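Side-chain contact in CRISPR-associated protein, Cse2 family (Meiothermus ruber, PDB 3WA8), which probably binds G-rich crRNA sequences and stabilises the R-loop as the CasB (Cse2) component of a type I-E CRISPR system: residues Leu151-Ser154 with Arg159-Trp162. Residues are numbered along the deposited sequence; the frame is centred on the assembly and turned at random.
Sequences LIES and RIYW
Ile-160 lays the end of its longer branch against the shorter branch of Ile-152. The closest approach is 3.7 Å, from CD1 of Ile-160 to CG2 of Ile-152. Behind it, CG1 of Ile-160 lies 3.9 Å from the same CG2 methyl. The two side chains approach at a slant, and one methyl of Ile-152 meets the last two carbons of Ile-160. In Ile-152, CG2 stands anti to the backbone N, and this turns the methyl to the loop. The other branch of Ile-160 faces elsewhere: its CG2 sits over the centre of one face of the Trp-162 ring, 3.7 Å above the plane.

Glu-153 and Trp-162 reach toward each other from opposite directions. The chain of Glu-153 bends at CB-CG (chi2 -100°), and OE2 arrives at the ring edge, near the ring plane, 3.7 Å from CZ2 of Trp-162. The carboxylate plane is tilted 35° from the ring plane. The same OE2 lies 4.1 Å from CD1 of Ile-160, so the acid also borders the isoleucine pair. These are van der Waals contacts. The carboxylate takes its hydrogen bonds from the chain just after helix 59-72: OE1 pairs with the backbone N of Val-76, and OE2 with the hydroxyl of Thr-75. With both oxygens bonded, the rotation of the group beside the indole is probably fixed.

The contact is buried packing between the end part of helix 141-154 and the loop that leads from it into helix 162-170, with Trp-162 at the start of the second helix. A bound mercury ion lies about 4 Å from the Trp-162 side chain. Helix 109-119 packs against both isoleucines through Leu-109, Ile-113 and Leu-116, while Trp-162 rests against helices 59-72 and 10-21, meeting Trp-72 edge-to-face.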
loop_
_atom_site.group_PDB
_atom_site.type_symbol
_atom_site.label_atom_id
_atom_site.label_comp_id
_atom_site.label_asym_id
_atom_site.label_seq_id
_atom_site.Cartn_x
_atom_site.Cartn_y
_atom_site.Cartn_z
ATOM N N LEU A 151 -8.271 1.027 -8.151
ATOM C CA LEU A 151 -7.994 1.130 -9.569
ATOM C C LEU A 151 -6.917 0.148 -9.962
ATOM O O LEU A 151 -7.116 -0.632 -10.891
ATOM C CB LEU A 151 -7.641 2.548 -9.990
ATOM C CG LEU A 151 -8.844 3.454 -10.236
ATOM C CD1 LEU A 151 -8.376 4.845 -10.563
ATOM C CD2 LEU A 151 -9.701 2.923 -11.340
ATOM N N ILE A 152 -5.804 0.168 -9.244
ATOM C CA ILE A 152 -4.730 -0.776 -9.479
ATOM C C ILE A 152 -5.209 -2.237 -9.576
ATOM O O ILE A 152 -4.766 -2.976 -10.467
ATOM C CB ILE A 152 -3.682 -0.670 -8.384
ATOM C CG1 ILE A 152 -2.996 0.682 -8.461
ATOM C CG2 ILE A 152 -2.647 -1.762 -8.518
ATOM C CD1 ILE A 152 -2.356 1.101 -7.185
ATOM N N GLU A 153 -6.118 -2.636 -8.679
ATOM C CA GLU A 153 -6.607 -4.026 -8.584
ATOM C C GLU A 153 -7.502 -4.409 -9.764
ATOM O O GLU A 153 -7.671 -5.579 -10.062
ATOM C CB GLU A 153 -7.346 -4.251 -7.259
ATOM C CG GLU A 153 -6.463 -4.160 -5.996
ATOM C CD GLU A 153 -6.038 -5.512 -5.434
ATOM O OE1 GLU A 153 -6.583 -6.550 -5.852
ATOM O OE2 GLU A 153 -5.172 -5.545 -4.538
ATOM N N SER A 154 -8.066 -3.418 -10.441
ATOM C CA SER A 154 -8.751 -3.645 -11.700
ATOM C C SER A 154 -7.849 -4.203 -12.769
ATOM O O SER A 154 -8.320 -4.958 -13.610
ATOM C CB SER A 154 -9.359 -2.356 -12.241
ATOM O OG SER A 154 -10.486 -1.992 -11.480
ATOM N N ARG A 159 1.326 -6.136 -9.346
ATOM C CA ARG A 159 1.606 -6.513 -7.971
ATOM C C ARG A 159 1.691 -5.285 -7.089
ATOM O O ARG A 159 2.321 -4.336 -7.481
ATOM C CB ARG A 159 2.929 -7.282 -7.912
ATOM C CG ARG A 159 3.488 -7.441 -6.514
ATOM C CD ARG A 159 4.353 -8.679 -6.354
ATOM N NE ARG A 159 4.853 -8.776 -4.984
ATOM C CZ ARG A 159 5.923 -9.477 -4.621
ATOM N NH1 ARG A 159 6.624 -10.184 -5.503
ATOM N NH2 ARG A 159 6.294 -9.474 -3.357
ATOM N N ILE A 160 1.073 -5.312 -5.908
ATOM C CA ILE A 160 1.268 -4.254 -4.901
ATOM C C ILE A 160 2.077 -4.821 -3.758
ATOM O O ILE A 160 1.610 -5.753 -3.094
ATOM C CB ILE A 160 -0.062 -3.762 -4.286
ATOM C CG1 ILE A 160 -0.808 -2.858 -5.264
ATOM C CG2 ILE A 160 0.186 -3.003 -2.996
ATOM C CD1 ILE A 160 -2.268 -2.707 -4.939
ATOM N N TYR A 161 3.270 -4.285 -3.505
ATOM C CA TYR A 161 4.056 -4.794 -2.391
ATOM C C TYR A 161 3.539 -4.238 -1.058
ATOM O O TYR A 161 3.878 -3.121 -0.647
ATOM C CB TYR A 161 5.543 -4.550 -2.591
ATOM C CG TYR A 161 6.069 -5.069 -3.902
ATOM C CD1 TYR A 161 6.842 -6.229 -3.965
ATOM C CD2 TYR A 161 5.822 -4.398 -5.091
ATOM C CE1 TYR A 161 7.363 -6.714 -5.203
ATOM C CE2 TYR A 161 6.328 -4.873 -6.330
ATOM C CZ TYR A 161 7.085 -6.025 -6.367
ATOM O OH TYR A 161 7.569 -6.453 -7.564
ATOM N N TRP A 162 2.704 -5.012 -0.374
ATOM C CA TRP A 162 2.120 -4.538 0.874
ATOM C C TRP A 162 3.105 -4.147 1.968
ATOM O O TRP A 162 2.933 -3.105 2.600
ATOM C CB TRP A 162 1.115 -5.521 1.391
ATOM C CG TRP A 162 0.108 -5.829 0.370
ATOM C CD1 TRP A 162 0.091 -6.913 -0.448
ATOM C CD2 TRP A 162 -1.044 -5.039 0.027
ATOM N NE1 TRP A 162 -1.014 -6.867 -1.268
ATOM C CE2 TRP A 162 -1.722 -5.724 -1.008
ATOM C CE3 TRP A 162 -1.577 -3.831 0.506
ATOM C CZ2 TRP A 162 -2.903 -5.246 -1.580
ATOM C CZ3 TRP A 162 -2.756 -3.356 -0.061
ATOM C CH2 TRP A 162 -3.405 -4.073 -1.092
#